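Local coordinates for protein particle-associated glycoside hydrolase (Acinetobacter phage Fri1, PDB 6C72) that probably degrades the capsular polysaccharide of Acinetobacter baumannii as a trimeric tailspike glycoside hydrolase, opening the phage's way to the host cell surface, at residues E424-Q429 with G445-L450; E378-A383 with W404-K409; K409-N414 with N436-Q441; T418-I423 with D460-T465. All blocks are in the same frame, centred on the assembly; numbering follows the deposited sequence.

In the fold
The four contacts occupy the C-terminal coils of a parallel beta-helix. Interaction 2 comes first along the chain and shares Lys409 with interaction 3, whose centre is about 13 Å away. Interactions 3 and 1 alternate in sequence, with the helix 438-441 following strand 422-429. Interactions 1 and 4 both use that strand, their centres about 17 Å apart, and interaction 4 spans the longest separation, reaching from the strand's approach to the loop after strand 448-450. Interactions 2 and 4 stay about 24 Å apart between centres. Together the four contacts show successive coils being joined by strand pairing, turns and a helix, before the chain leaves for the C-terminal sheets.

Interaction 1. Residues E424-Q429 with G445-L450; sequences EGNRFQ and GVNTFL. With ZN (zinc ion), chain I.
Asn426 and Asn447 lie side by side and point the same way, their amide planes only 13° apart. In Asn447, CG stands anti to the carbonyl carbon (chi1 -68°), beside its own backbone N, and OD1 from there takes two donors of Asn426: the backbone N at 2.9 Å from OD1 and ND2 at the same distance. Both donors sit somewhat tilted from the carbonyl plane. The amide of Asn426 is also held by backbone of the previous coil: OD1 accepts from Asn401 N, and ND2 also donates to Phe398 O. Such amide-to-amide hydrogen bonding between asparagines of successive coils, as in other parallel beta-helices, is set at the turn leading into the paired strands.

Beyond the turn, Phe428 and Phe449 run side by side on one face of the sheet. Their planes are 26° apart but slid so far that the rings barely overlap, and CD2 of Phe428 meets CE1 of Phe449 at 3.4 Å. Asn426 CB covers one face of the Phe428 ring near its rim. The other face of the sheet carries Arg427 and Leu450, where Arg427 CD lies 4.1 Å from Leu450 CD1. Parallel-strand backbone bonds join the segments, such as Phe428 N to Thr448 O at 2.8 Å.

The extended Glu424 side chain chelates a zinc ion through OE1 and OE2, two waters joining them, while a further water links OE2 to Val446 N. Asn447 OD1 meets the backbone N-H and amide of Asn426 while its ND2 donates to Ile423 O, and zinc binding probably stabilises the charged form of Glu424.

Interaction 2. Residues E378-A383 with W404-K409; sequences EFDTLA and WGKDLK. With ZN (zinc ion), chain K.
Glu378 meets the indole of Trp404 through one hydrogen bond, NE1 to OE1 at 2.8 Å. The acceptor lies 11° from the ring plane, at the ring's edge, and is used on its anti side, while carboxylate and indole planes stand 74° apart. The same OE1 binds a zinc ion at 2.1 Å, serving metal and indole together, and the N-H may help orient the carboxylate.

Backbone bonds come next. Trp404 N donates to Phe379 O at 2.8 Å, and Asp407 N to Asp380 O at 3.1 Å; Lys406 N adds a weak bond to that same Asp380 oxygen. These prolong the pairing of strand 378-379 with strand 402-403, neighbouring coils of the parallel beta-helix, into the following turns. A water accepting from Gly405 N also lies near Phe379 O and Thr381 O.

A backbone N-H also meets a side chain: Leu408 N donates to Thr381 OG1 at 3.3 Å. That hydroxyl stands anti to its own backbone N (chi1 -176°), and a second water joins it to Asp407 OD2, which also has a salt bridge to Lys358.

A salt bridge joins Asp380 OD1 to Lys406 NZ, 3.0 Å apart. The extended lysine crosses the aspartate at an angle, its CD passing close to CG, and the ammonium approaches from above the carboxylate plane. OD2 of Asp380 is taken by Gly357 N of the preceding coil.

The apolar contact is between Leu382 and Leu408, whose side chains cross obliquely with their CD1 atoms 3.9 Å apart. Pro342 of the second subunit packs on both Glu378 and Trp404.

Interaction 3. Residues K409-N414 with N436-Q441; sequences KGFSYN and NIVATQ
Asn436 opens the contact by reaching for Ser412: its ND2 donates to OG at 3.0 Å, nearly straight (167° at the hydrogen) and within 9° of its amide plane. The serine hydroxyl stands in the crowded position between backbone N and carbonyl carbon, from which it also donates to a water 2.7 Å from OG. That water in turn donates to Asn436 OD1, closing a small ring of amide, hydroxyl and water. The second N-H of ND2 goes to another water, 2.7 Å from that nitrogen, which also accepts from Phe411 N. Both ends of the amide are thus engaged, which should restrict its rotation.

OD1 has a further task, as it accepts from Val438 N at 2.9 Å, the donor lying well above the carbonyl plane. This is a capping bond at the turn that enters the short, weakly bonded helix 438-441. The helix belongs to an excursion after strand 422-429, one coil further along the parallel beta-helix than segment 409-414 with its strand 412-413, so a single asparagine both caps the entry to the helix and ties it to the previous coil.

Val438 turns its two methyls to different neighbours. CG1 comes to within 4.0 Å of Phe411 CE2, the two side chains crossing at about a right angle, while CG2 lies 3.8 Å from Ser412 OG. Phe411 is buried; it stacks on Phe433 and meets Phe398 edge-to-face. Later residues of the helix look to other partners: Ala439 O accepts from Arg461 NH1, and Gln441 OE1 from Val417 N.

Interaction 4. Residues T418-I423 with D460-T465; sequences TGDFLI and DRRTIT
In Asp420 and Thr463, CG (chi1 -63°) and OG1 (chi1 -60°) each stand anti to the carbonyl carbon, beside the backbone N, and the carboxylate takes the threonine with two bonds. Thr463 N donates to OD1 at 2.9 Å, practically straight, and Thr463 OG1 donates to OD2 at 2.9 Å, each on the syn side. A water on OD1 extends the grip to Ile464 N.

Asp420 sits in a type I beta turn, 418-421, where Thr418 OG1 accepts from Asp420 N as an ST turn. Here the chain rounds a corner of the parallel beta-helix, and the facing loop is the one that leads on toward the C-terminal sheets.

Gly419 has no side chain, which lets Arg461 O approach its CA to 3.2 Å in a CA-H...O contact. Arg462 rests its CG 3.4 Å from Gly419 O, while its guanidinium holds Asp460 side-on through NE and NH2. OD1 of Asp460 also accepts from Arg462 N, an Asx turn, the two donors coming from opposite faces of the carboxylate. Val446 of the third subunit packs against Asp420 and Thr463, placing the contact at a subunit interface.

Interaction 1. Residues E424-Q429 with G445-L450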
loop_
_atom_site.group_PDB
_atom_site.type_symbol
_atom_site.label_atom_id
_atom_site.label_comp_id
_atom_site.label_asym_id
_atom_site.label_seq_id
_atom_site.Cartn_x
_atom_site.Cartn_y
_atom_site.Cartn_z
ATOM N N GLU A 424 9.333 10.256 11.765
ATOM C CA GLU A 424 10.158 10.637 10.628
ATOM C C GLU A 424 9.334 11.407 9.599
ATOM O O GLU A 424 8.193 11.042 9.313
ATOM C CB GLU A 424 10.763 9.387 9.993
ATOM C CG GLU A 424 11.403 9.591 8.640
ATOM C CD GLU A 424 11.998 8.297 8.098
ATOM O OE1 GLU A 424 11.212 7.436 7.636
ATOM O OE2 GLU A 424 13.243 8.136 8.158
ATOM N N GLY A 425 9.939 12.447 9.020
ATOM C CA GLY A 425 9.323 13.188 7.942
ATOM C C GLY A 425 8.146 14.059 8.325
ATOM O O GLY A 425 7.421 14.504 7.433
ATOM N N ASN A 426 7.920 14.299 9.616
ATOM C CA ASN A 426 6.751 15.014 10.103
ATOM C C ASN A 426 6.988 16.525 10.138
ATOM O O ASN A 426 8.121 16.999 10.208
ATOM C CB ASN A 426 6.365 14.506 11.491
ATOM C CG ASN A 426 6.031 13.018 11.488
ATOM O OD1 ASN A 426 4.929 12.621 11.100
ATOM N ND2 ASN A 426 6.989 12.190 11.880
ATOM N N ARG A 427 5.887 17.283 10.089
ATOM C CA ARG A 427 5.913 18.727 10.288
ATOM C C ARG A 427 5.297 19.044 11.642
ATOM O O ARG A 427 4.098 18.841 11.852
ATOM C CB ARG A 427 5.177 19.459 9.175
ATOM C CG ARG A 427 5.876 19.354 7.863
ATOM C CD ARG A 427 5.764 20.662 7.134
ATOM N NE ARG A 427 4.370 21.048 7.013
ATOM C CZ ARG A 427 3.928 21.895 6.098
ATOM N NH1 ARG A 427 4.785 22.438 5.241
ATOM N NH2 ARG A 427 2.637 22.189 6.037
ATOM N N PHE A 428 6.111 19.574 12.540
ATOM C CA PHE A 428 5.697 19.875 13.904
ATOM C C PHE A 428 5.519 21.386 14.035
ATOM O O PHE A 428 6.497 22.128 14.178
ATOM C CB PHE A 428 6.716 19.335 14.909
ATOM C CG PHE A 428 6.774 17.823 14.978
ATOM C CD1 PHE A 428 5.669 17.089 15.384
ATOM C CD2 PHE A 428 7.943 17.141 14.673
ATOM C CE1 PHE A 428 5.729 15.693 15.462
ATOM C CE2 PHE A 428 8.011 15.757 14.751
ATOM C CZ PHE A 428 6.910 15.032 15.146
ATOM N N GLN A 429 4.272 21.848 13.970
ATOM C CA GLN A 429 3.980 23.264 14.155
ATOM C C GLN A 429 3.697 23.504 15.626
ATOM O O GLN A 429 2.653 23.079 16.137
ATOM C CB GLN A 429 2.806 23.737 13.303
ATOM C CG GLN A 429 2.623 25.246 13.395
ATOM C CD GLN A 429 1.608 25.792 12.416
ATOM O OE1 GLN A 429 1.958 26.497 11.467
ATOM N NE2 GLN A 429 0.337 25.478 12.646
ATOM N N GLY A 445 13.883 10.265 13.020
ATOM C CA GLY A 445 14.650 10.605 11.837
ATOM C C GLY A 445 14.648 12.099 11.592
ATOM O O GLY A 445 14.554 12.908 12.521
ATOM N N VAL A 446 14.759 12.477 10.322
ATOM C CA VAL A 446 14.557 13.869 9.957
ATOM C C VAL A 446 13.099 14.238 10.195
ATOM O O VAL A 446 12.189 13.494 9.811
ATOM C CB VAL A 446 14.945 14.105 8.493
ATOM C CG1 VAL A 446 14.545 15.514 8.067
ATOM C CG2 VAL A 446 16.435 13.894 8.297
ATOM N N ASN A 447 12.875 15.378 10.850
ATOM C CA ASN A 447 11.557 15.984 10.997
ATOM C C ASN A 447 11.709 17.499 10.837
ATOM O O ASN A 447 12.814 18.042 10.912
ATOM C CB ASN A 447 10.895 15.634 12.346
ATOM C CG ASN A 447 10.518 14.153 12.454
ATOM O OD1 ASN A 447 9.487 13.718 11.929
ATOM N ND2 ASN A 447 11.360 13.375 13.133
ATOM N N THR A 448 10.597 18.178 10.563
ATOM C CA THR A 448 10.600 19.625 10.400
ATOM C C THR A 448 9.931 20.284 11.598
ATOM O O THR A 448 8.765 20.005 11.890
ATOM C CB THR A 448 9.904 20.034 9.107
ATOM O OG1 THR A 448 10.605 19.450 8.008
ATOM C CG2 THR A 448 9.925 21.573 8.950
ATOM N N PHE A 449 10.641 21.205 12.248
ATOM C CA PHE A 449 10.136 21.864 13.445
ATOM C C PHE A 449 9.820 23.316 13.118
ATOM O O PHE A 449 10.677 24.047 12.612
ATOM C CB PHE A 449 11.139 21.721 14.590
ATOM C CG PHE A 449 11.400 20.295 14.937
ATOM C CD1 PHE A 449 10.583 19.626 15.854
ATOM C CD2 PHE A 449 12.393 19.584 14.293
ATOM C CE1 PHE A 449 10.784 18.270 16.161
ATOM C CE2 PHE A 449 12.598 18.230 14.590
ATOM C CZ PHE A 449 11.784 17.573 15.525
ATOM N N LEU A 450 8.565 23.703 13.339
ATOM C CA LEU A 450 8.056 25.014 12.959
ATOM C C LEU A 450 7.557 25.761 14.185
ATOM O O LEU A 450 7.161 25.157 15.189
ATOM C CB LEU A 450 6.926 24.896 11.941
ATOM C CG LEU A 450 7.323 24.173 10.659
ATOM C CD1 LEU A 450 6.085 23.735 9.884
ATOM C CD2 LEU A 450 8.198 25.099 9.834
HETATM ZN ZN ZN I . 13.137 6.614 6.403
HETATM O O HOH W 1 14.823 10.289 8.332
HETATM O O HOH W 2 15.595 6.839 6.479
HETATM O O HOH W 3 12.388 4.643 7.238
#

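Interaction 2. Residues E378-A383 with W404-K409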
loop_
_atom_site.group_PDB
_atom_site.type_symbol
_atom_site.label_atom_id
_atom_site.label_comp_id
_atom_site.label_asym_id
_atom_site.label_seq_id
_atom_site.Cartn_x
_atom_site.Cartn_y
_atom_site.Cartn_z
ATOM N N GLU A 378 -3.143 14.698 9.137
ATOM C CA GLU A 378 -3.150 16.019 9.746
ATOM C C GLU A 378 -3.806 15.957 11.118
ATOM O O GLU A 378 -4.802 15.255 11.308
ATOM C CB GLU A 378 -3.888 17.032 8.879
ATOM C CG GLU A 378 -3.313 17.238 7.494
ATOM C CD GLU A 378 -4.079 18.299 6.719
ATOM O OE1 GLU A 378 -4.384 19.356 7.312
ATOM O OE2 GLU A 378 -4.401 18.064 5.531
ATOM N N PHE A 379 -3.247 16.691 12.077
ATOM C CA PHE A 379 -3.750 16.703 13.447
ATOM C C PHE A 379 -3.963 18.145 13.896
ATOM O O PHE A 379 -3.022 18.947 13.860
ATOM C CB PHE A 379 -2.776 15.977 14.379
ATOM C CG PHE A 379 -2.660 14.506 14.101
ATOM C CD1 PHE A 379 -3.506 13.597 14.733
ATOM C CD2 PHE A 379 -1.716 14.026 13.209
ATOM C CE1 PHE A 379 -3.417 12.221 14.479
ATOM C CE2 PHE A 379 -1.611 12.659 12.955
ATOM C CZ PHE A 379 -2.476 11.755 13.591
ATOM N N ASP A 380 -5.201 18.482 14.289
ATOM C CA ASP A 380 -5.480 19.798 14.863
ATOM C C ASP A 380 -4.991 19.922 16.299
ATOM O O ASP A 380 -4.770 21.041 16.775
ATOM C CB ASP A 380 -6.983 20.107 14.827
ATOM C CG ASP A 380 -7.447 20.601 13.479
ATOM O OD1 ASP A 380 -6.617 20.689 12.555
ATOM O OD2 ASP A 380 -8.658 20.873 13.331
ATOM N N THR A 381 -4.853 18.806 17.006
ATOM C CA THR A 381 -4.453 18.817 18.405
ATOM C C THR A 381 -3.486 17.657 18.625
ATOM O O THR A 381 -2.824 17.239 17.670
ATOM C CB THR A 381 -5.704 18.746 19.307
ATOM O OG1 THR A 381 -5.341 18.854 20.686
ATOM C CG2 THR A 381 -6.504 17.459 19.072
ATOM N N LEU A 382 -3.409 17.127 19.848
ATOM C CA LEU A 382 -2.556 15.975 20.147
ATOM C C LEU A 382 -2.762 14.868 19.127
ATOM O O LEU A 382 -3.898 14.538 18.763
ATOM C CB LEU A 382 -2.879 15.408 21.530
ATOM C CG LEU A 382 -2.835 16.292 22.771
ATOM C CD1 LEU A 382 -3.382 15.495 23.936
ATOM C CD2 LEU A 382 -1.422 16.793 23.061
ATOM N N ALA A 383 -1.661 14.272 18.677
ATOM C CA ALA A 383 -1.802 13.111 17.807
ATOM C C ALA A 383 -2.308 11.893 18.580
ATOM O O ALA A 383 -3.153 11.149 18.073
ATOM C CB ALA A 383 -0.476 12.795 17.112
ATOM N N TRP A 404 -0.702 20.394 13.559
ATOM C CA TRP A 404 -0.943 21.820 13.378
ATOM C C TRP A 404 -0.893 22.578 14.696
ATOM O O TRP A 404 -0.597 23.777 14.699
ATOM C CB TRP A 404 -2.289 22.056 12.686
ATOM C CG TRP A 404 -2.348 21.624 11.239
ATOM C CD1 TRP A 404 -3.157 20.655 10.693
ATOM C CD2 TRP A 404 -1.578 22.160 10.152
ATOM N NE1 TRP A 404 -2.933 20.556 9.340
ATOM C CE2 TRP A 404 -1.971 21.467 8.981
ATOM C CE3 TRP A 404 -0.593 23.147 10.056
ATOM C CZ2 TRP A 404 -1.407 21.733 7.737
ATOM C CZ3 TRP A 404 -0.042 23.408 8.827
ATOM C CH2 TRP A 404 -0.446 22.704 7.680
ATOM N N GLY A 405 -1.188 21.911 15.814
ATOM C CA GLY A 405 -1.190 22.579 17.105
ATOM C C GLY A 405 -2.215 23.684 17.228
ATOM O O GLY A 405 -1.964 24.681 17.906
ATOM N N LYS A 406 -3.373 23.531 16.588
ATOM C CA LYS A 406 -4.409 24.549 16.689
ATOM C C LYS A 406 -4.998 24.591 18.092
ATOM O O LYS A 406 -5.300 25.671 18.612
ATOM C CB LYS A 406 -5.499 24.286 15.647
ATOM C CG LYS A 406 -4.976 24.318 14.206
ATOM C CD LYS A 406 -6.040 23.952 13.172
ATOM C CE LYS A 406 -5.417 23.777 11.781
ATOM N NZ LYS A 406 -6.336 23.107 10.798
ATOM N N ASP A 407 -5.148 23.432 18.730
ATOM C CA ASP A 407 -5.679 23.383 20.086
ATOM C C ASP A 407 -4.549 23.144 21.079
ATOM O O ASP A 407 -3.864 24.089 21.482
ATOM C CB ASP A 407 -6.743 22.294 20.213
ATOM C CG ASP A 407 -7.636 22.490 21.421
ATOM O OD1 ASP A 407 -7.511 23.532 22.101
ATOM O OD2 ASP A 407 -8.461 21.592 21.703
ATOM N N LEU A 408 -4.359 21.893 21.499
ATOM C CA LEU A 408 -3.240 21.553 22.372
ATOM C C LEU A 408 -1.935 21.467 21.583
ATOM O O LEU A 408 -1.906 21.048 20.425
ATOM C CB LEU A 408 -3.505 20.241 23.111
ATOM C CG LEU A 408 -4.698 20.294 24.072
ATOM C CD1 LEU A 408 -4.881 18.969 24.807
ATOM C CD2 LEU A 408 -4.554 21.452 25.053
ATOM N N LYS A 409 -0.845 21.866 22.230
ATOM C CA LYS A 409 0.455 21.964 21.581
ATOM C C LYS A 409 1.338 20.730 21.752
ATOM O O LYS A 409 2.434 20.694 21.184
ATOM C CB LYS A 409 1.202 23.187 22.116
ATOM C CG LYS A 409 0.447 24.499 21.980
ATOM C CD LYS A 409 0.415 24.949 20.538
ATOM C CE LYS A 409 -0.179 26.341 20.393
ATOM N NZ LYS A 409 -0.087 26.792 18.976
HETATM ZN ZN ZN K . -5.738 20.918 6.854
HETATM O O HOH W 4 -1.180 19.208 16.431
HETATM O O HOH W 5 -7.616 18.702 22.337
#

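Interaction 3. Residues K409-N414 with N436-Q441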
loop_
_atom_site.group_PDB
_atom_site.type_symbol
_atom_site.label_atom_id
_atom_site.label_comp_id
_atom_site.label_asym_id
_atom_site.label_seq_id
_atom_site.Cartn_x
_atom_site.Cartn_y
_atom_site.Cartn_z
ATOM N N LYS A 409 -0.845 21.866 22.230
ATOM C CA LYS A 409 0.455 21.964 21.581
ATOM C C LYS A 409 1.338 20.730 21.752
ATOM O O LYS A 409 2.434 20.694 21.184
ATOM C CB LYS A 409 1.202 23.187 22.116
ATOM C CG LYS A 409 0.447 24.499 21.980
ATOM C CD LYS A 409 0.415 24.949 20.538
ATOM C CE LYS A 409 -0.179 26.341 20.393
ATOM N NZ LYS A 409 -0.087 26.792 18.976
ATOM N N GLY A 410 0.919 19.742 22.528
ATOM C CA GLY A 410 1.756 18.586 22.783
ATOM C C GLY A 410 1.728 17.566 21.663
ATOM O O GLY A 410 0.897 17.595 20.755
ATOM N N PHE A 411 2.684 16.639 21.716
ATOM C CA PHE A 411 2.645 15.531 20.766
ATOM C C PHE A 411 1.643 14.473 21.206
ATOM O O PHE A 411 0.924 13.905 20.376
ATOM C CB PHE A 411 4.033 14.922 20.596
ATOM C CG PHE A 411 4.049 13.651 19.791
ATOM C CD1 PHE A 411 4.099 13.692 18.413
ATOM C CD2 PHE A 411 4.034 12.415 20.420
ATOM C CE1 PHE A 411 4.121 12.535 17.668
ATOM C CE2 PHE A 411 4.053 11.247 19.687
ATOM C CZ PHE A 411 4.092 11.301 18.309
ATOM N N SER A 412 1.578 14.202 22.503
ATOM C CA SER A 412 0.738 13.135 23.016
ATOM C C SER A 412 0.449 13.418 24.476
ATOM O O SER A 412 1.087 14.260 25.106
ATOM C CB SER A 412 1.405 11.764 22.841
ATOM O OG SER A 412 2.637 11.703 23.537
ATOM N N TYR A 413 -0.536 12.712 25.000
ATOM C CA TYR A 413 -0.869 12.745 26.411
ATOM C C TYR A 413 -0.745 11.329 26.951
ATOM O O TYR A 413 -1.294 10.393 26.363
ATOM C CB TYR A 413 -2.290 13.290 26.625
ATOM C CG TYR A 413 -2.868 12.941 27.975
ATOM C CD1 TYR A 413 -2.430 13.581 29.135
ATOM C CD2 TYR A 413 -3.833 11.948 28.094
ATOM C CE1 TYR A 413 -2.945 13.242 30.372
ATOM C CE2 TYR A 413 -4.357 11.600 29.324
ATOM C CZ TYR A 413 -3.915 12.248 30.458
ATOM O OH TYR A 413 -4.444 11.895 31.680
ATOM N N ASN A 414 0.019 11.164 28.035
ATOM C CA ASN A 414 0.028 9.910 28.792
ATOM C C ASN A 414 0.387 8.713 27.911
ATOM O O ASN A 414 -0.118 7.608 28.109
ATOM C CB ASN A 414 -1.331 9.694 29.472
ATOM C CG ASN A 414 -1.285 8.669 30.589
ATOM O OD1 ASN A 414 -0.284 8.535 31.294
ATOM N ND2 ASN A 414 -2.385 7.933 30.757
ATOM N N ASN A 436 7.764 15.160 27.914
ATOM C CA ASN A 436 7.128 14.032 27.249
ATOM C C ASN A 436 8.150 12.918 27.085
ATOM O O ASN A 436 9.059 13.019 26.255
ATOM C CB ASN A 436 6.557 14.428 25.893
ATOM C CG ASN A 436 5.668 13.338 25.313
ATOM O OD1 ASN A 436 5.797 12.174 25.689
ATOM N ND2 ASN A 436 4.766 13.702 24.406
ATOM N N ILE A 437 7.940 11.817 27.812
ATOM C CA ILE A 437 8.876 10.706 27.806
ATOM C C ILE A 437 9.006 10.078 26.424
ATOM O O ILE A 437 10.029 9.446 26.129
ATOM C CB ILE A 437 8.434 9.667 28.858
ATOM C CG1 ILE A 437 9.533 8.623 29.092
ATOM C CG2 ILE A 437 7.074 9.035 28.464
ATOM C CD1 ILE A 437 9.261 7.715 30.252
ATOM N N VAL A 438 8.008 10.258 25.553
ATOM C CA VAL A 438 8.101 9.728 24.193
ATOM C C VAL A 438 9.360 10.249 23.508
ATOM O O VAL A 438 9.994 9.534 22.715
ATOM C CB VAL A 438 6.833 10.090 23.384
ATOM C CG1 VAL A 438 7.015 9.801 21.886
ATOM C CG2 VAL A 438 5.608 9.363 23.923
ATOM N N ALA A 439 9.761 11.483 23.819
ATOM C CA ALA A 439 10.943 12.046 23.184
ATOM C C ALA A 439 12.219 11.299 23.553
ATOM O O ALA A 439 13.186 11.352 22.789
ATOM C CB ALA A 439 11.080 13.530 23.542
ATOM N N THR A 440 12.242 10.579 24.674
ATOM C CA THR A 440 13.413 9.793 25.043
ATOM C C THR A 440 13.283 8.328 24.655
ATOM O O THR A 440 14.229 7.566 24.847
ATOM C CB THR A 440 13.697 9.892 26.558
ATOM O OG1 THR A 440 12.736 9.120 27.290
ATOM C CG2 THR A 440 13.650 11.333 27.040
ATOM N N GLN A 441 12.140 7.920 24.114
ATOM C CA GLN A 441 11.864 6.529 23.797
ATOM C C GLN A 441 11.873 6.245 22.308
ATOM O O GLN A 441 12.448 5.248 21.878
ATOM C CB GLN A 441 10.502 6.121 24.356
ATOM C CG GLN A 441 10.391 6.156 25.853
ATOM C CD GLN A 441 8.971 5.876 26.291
ATOM O OE1 GLN A 441 8.015 6.200 25.577
ATOM N NE2 GLN A 441 8.820 5.266 27.458
HETATM O O HOH W 6 4.188 16.323 24.259
HETATM O O HOH W 7 3.119 11.220 26.153
#

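Interaction 4. Residues T418-I423 with D460-T465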
loop_
_atom_site.group_PDB
_atom_site.type_symbol
_atom_site.label_atom_id
_atom_site.label_comp_id
_atom_site.label_asym_id
_atom_site.label_seq_id
_atom_site.Cartn_x
_atom_site.Cartn_y
_atom_site.Cartn_z
ATOM N N THR A 418 8.194 2.598 22.307
ATOM C CA THR A 418 9.542 2.049 22.372
ATOM C C THR A 418 10.342 2.598 21.200
ATOM O O THR A 418 9.832 3.361 20.370
ATOM C CB THR A 418 9.530 0.518 22.368
ATOM O OG1 THR A 418 9.432 0.042 21.025
ATOM C CG2 THR A 418 8.363 -0.015 23.171
ATOM N N GLY A 419 11.612 2.210 21.144
ATOM C CA GLY A 419 12.485 2.637 20.067
ATOM C C GLY A 419 12.098 2.112 18.708
ATOM O O GLY A 419 12.602 2.623 17.700
ATOM N N ASP A 420 11.218 1.113 18.652
ATOM C CA ASP A 420 10.730 0.607 17.381
ATOM C C ASP A 420 9.531 1.401 16.869
ATOM O O ASP A 420 8.908 0.995 15.890
ATOM C CB ASP A 420 10.410 -0.883 17.506
ATOM C CG ASP A 420 11.647 -1.705 17.816
ATOM O OD1 ASP A 420 12.695 -1.473 17.164
ATOM O OD2 ASP A 420 11.599 -2.559 18.733
ATOM N N PHE A 421 9.206 2.517 17.516
ATOM C CA PHE A 421 8.242 3.500 17.019
ATOM C C PHE A 421 9.028 4.628 16.345
ATOM O O PHE A 421 9.727 5.395 17.018
ATOM C CB PHE A 421 7.380 4.019 18.173
ATOM C CG PHE A 421 6.218 4.885 17.748
ATOM C CD1 PHE A 421 5.099 4.331 17.142
ATOM C CD2 PHE A 421 6.229 6.248 17.986
ATOM C CE1 PHE A 421 4.018 5.129 16.759
ATOM C CE2 PHE A 421 5.148 7.045 17.606
ATOM C CZ PHE A 421 4.039 6.479 16.990
ATOM N N LEU A 422 8.933 4.716 15.019
ATOM C CA LEU A 422 9.740 5.638 14.229
ATOM C C LEU A 422 8.953 6.902 13.902
ATOM O O LEU A 422 7.854 6.831 13.340
ATOM C CB LEU A 422 10.221 4.970 12.938
ATOM C CG LEU A 422 11.024 5.856 11.974
ATOM C CD1 LEU A 422 12.264 6.426 12.663
ATOM C CD2 LEU A 422 11.429 5.077 10.741
ATOM N N ILE A 423 9.542 8.051 14.223
ATOM C CA ILE A 423 8.957 9.368 13.997
ATOM C C ILE A 423 9.843 10.086 12.983
ATOM O O ILE A 423 10.978 10.475 13.298
ATOM C CB ILE A 423 8.837 10.155 15.308
ATOM C CG1 ILE A 423 7.909 9.400 16.272
ATOM C CG2 ILE A 423 8.388 11.602 15.050
ATOM C CD1 ILE A 423 7.750 10.050 17.608
ATOM N N ASP A 460 18.624 7.202 16.812
ATOM C CA ASP A 460 18.202 5.838 16.518
ATOM C C ASP A 460 18.106 5.039 17.815
ATOM O O ASP A 460 19.074 4.968 18.583
ATOM C CB ASP A 460 19.167 5.167 15.544
ATOM C CG ASP A 460 18.641 3.830 15.015
ATOM O OD1 ASP A 460 17.422 3.542 15.185
ATOM O OD2 ASP A 460 19.468 3.070 14.442
ATOM N N ARG A 461 16.927 4.458 18.063
ATOM C CA ARG A 461 16.685 3.605 19.224
ATOM C C ARG A 461 16.046 2.279 18.807
ATOM O O ARG A 461 15.445 1.581 19.639
ATOM C CB ARG A 461 15.814 4.343 20.252
ATOM C CG ARG A 461 16.374 5.723 20.661
ATOM C CD ARG A 461 15.632 6.346 21.831
ATOM N NE ARG A 461 16.283 7.554 22.336
ATOM C CZ ARG A 461 15.748 8.777 22.282
ATOM N NH1 ARG A 461 14.548 8.956 21.745
ATOM N NH2 ARG A 461 16.406 9.826 22.769
ATOM N N ARG A 462 16.146 1.926 17.532
ATOM C CA ARG A 462 15.509 0.713 17.051
ATOM C C ARG A 462 16.274 -0.523 17.515
ATOM O O ARG A 462 17.500 -0.515 17.659
ATOM C CB ARG A 462 15.414 0.732 15.526
ATOM C CG ARG A 462 14.452 1.784 14.964
ATOM C CD ARG A 462 14.658 1.929 13.456
ATOM N NE ARG A 462 16.020 2.384 13.198
ATOM C CZ ARG A 462 16.696 2.132 12.082
ATOM N NH1 ARG A 462 16.132 1.417 11.109
ATOM N NH2 ARG A 462 17.942 2.586 11.952
ATOM N N THR A 463 15.528 -1.609 17.711
ATOM C CA THR A 463 16.126 -2.851 18.186
ATOM C C THR A 463 17.058 -3.460 17.142
ATOM O O THR A 463 18.097 -4.026 17.491
ATOM C CB THR A 463 15.022 -3.839 18.579
ATOM O OG1 THR A 463 14.219 -3.274 19.624
ATOM C CG2 THR A 463 15.614 -5.141 19.073
ATOM N N ILE A 464 16.705 -3.355 15.860
ATOM C CA ILE A 464 17.492 -3.993 14.811
ATOM C C ILE A 464 18.926 -3.468 14.814
ATOM O O ILE A 464 19.860 -4.183 14.441
ATOM C CB ILE A 464 16.810 -3.791 13.441
ATOM C CG1 ILE A 464 17.540 -4.557 12.350
ATOM C CG2 ILE A 464 16.747 -2.322 13.050
ATOM C CD1 ILE A 464 17.414 -6.021 12.504
ATOM N N THR A 465 19.130 -2.225 15.242
ATOM C CA THR A 465 20.438 -1.596 15.253
ATOM C C THR A 465 21.045 -1.512 16.643
ATOM O O THR A 465 22.061 -0.828 16.825
ATOM C CB THR A 465 20.328 -0.188 14.669
ATOM O OG1 THR A 465 19.270 0.502 15.345
ATOM C CG2 THR A 465 20.051 -0.230 13.171
HETATM O O HOH W 8 13.674 -3.041 14.953
#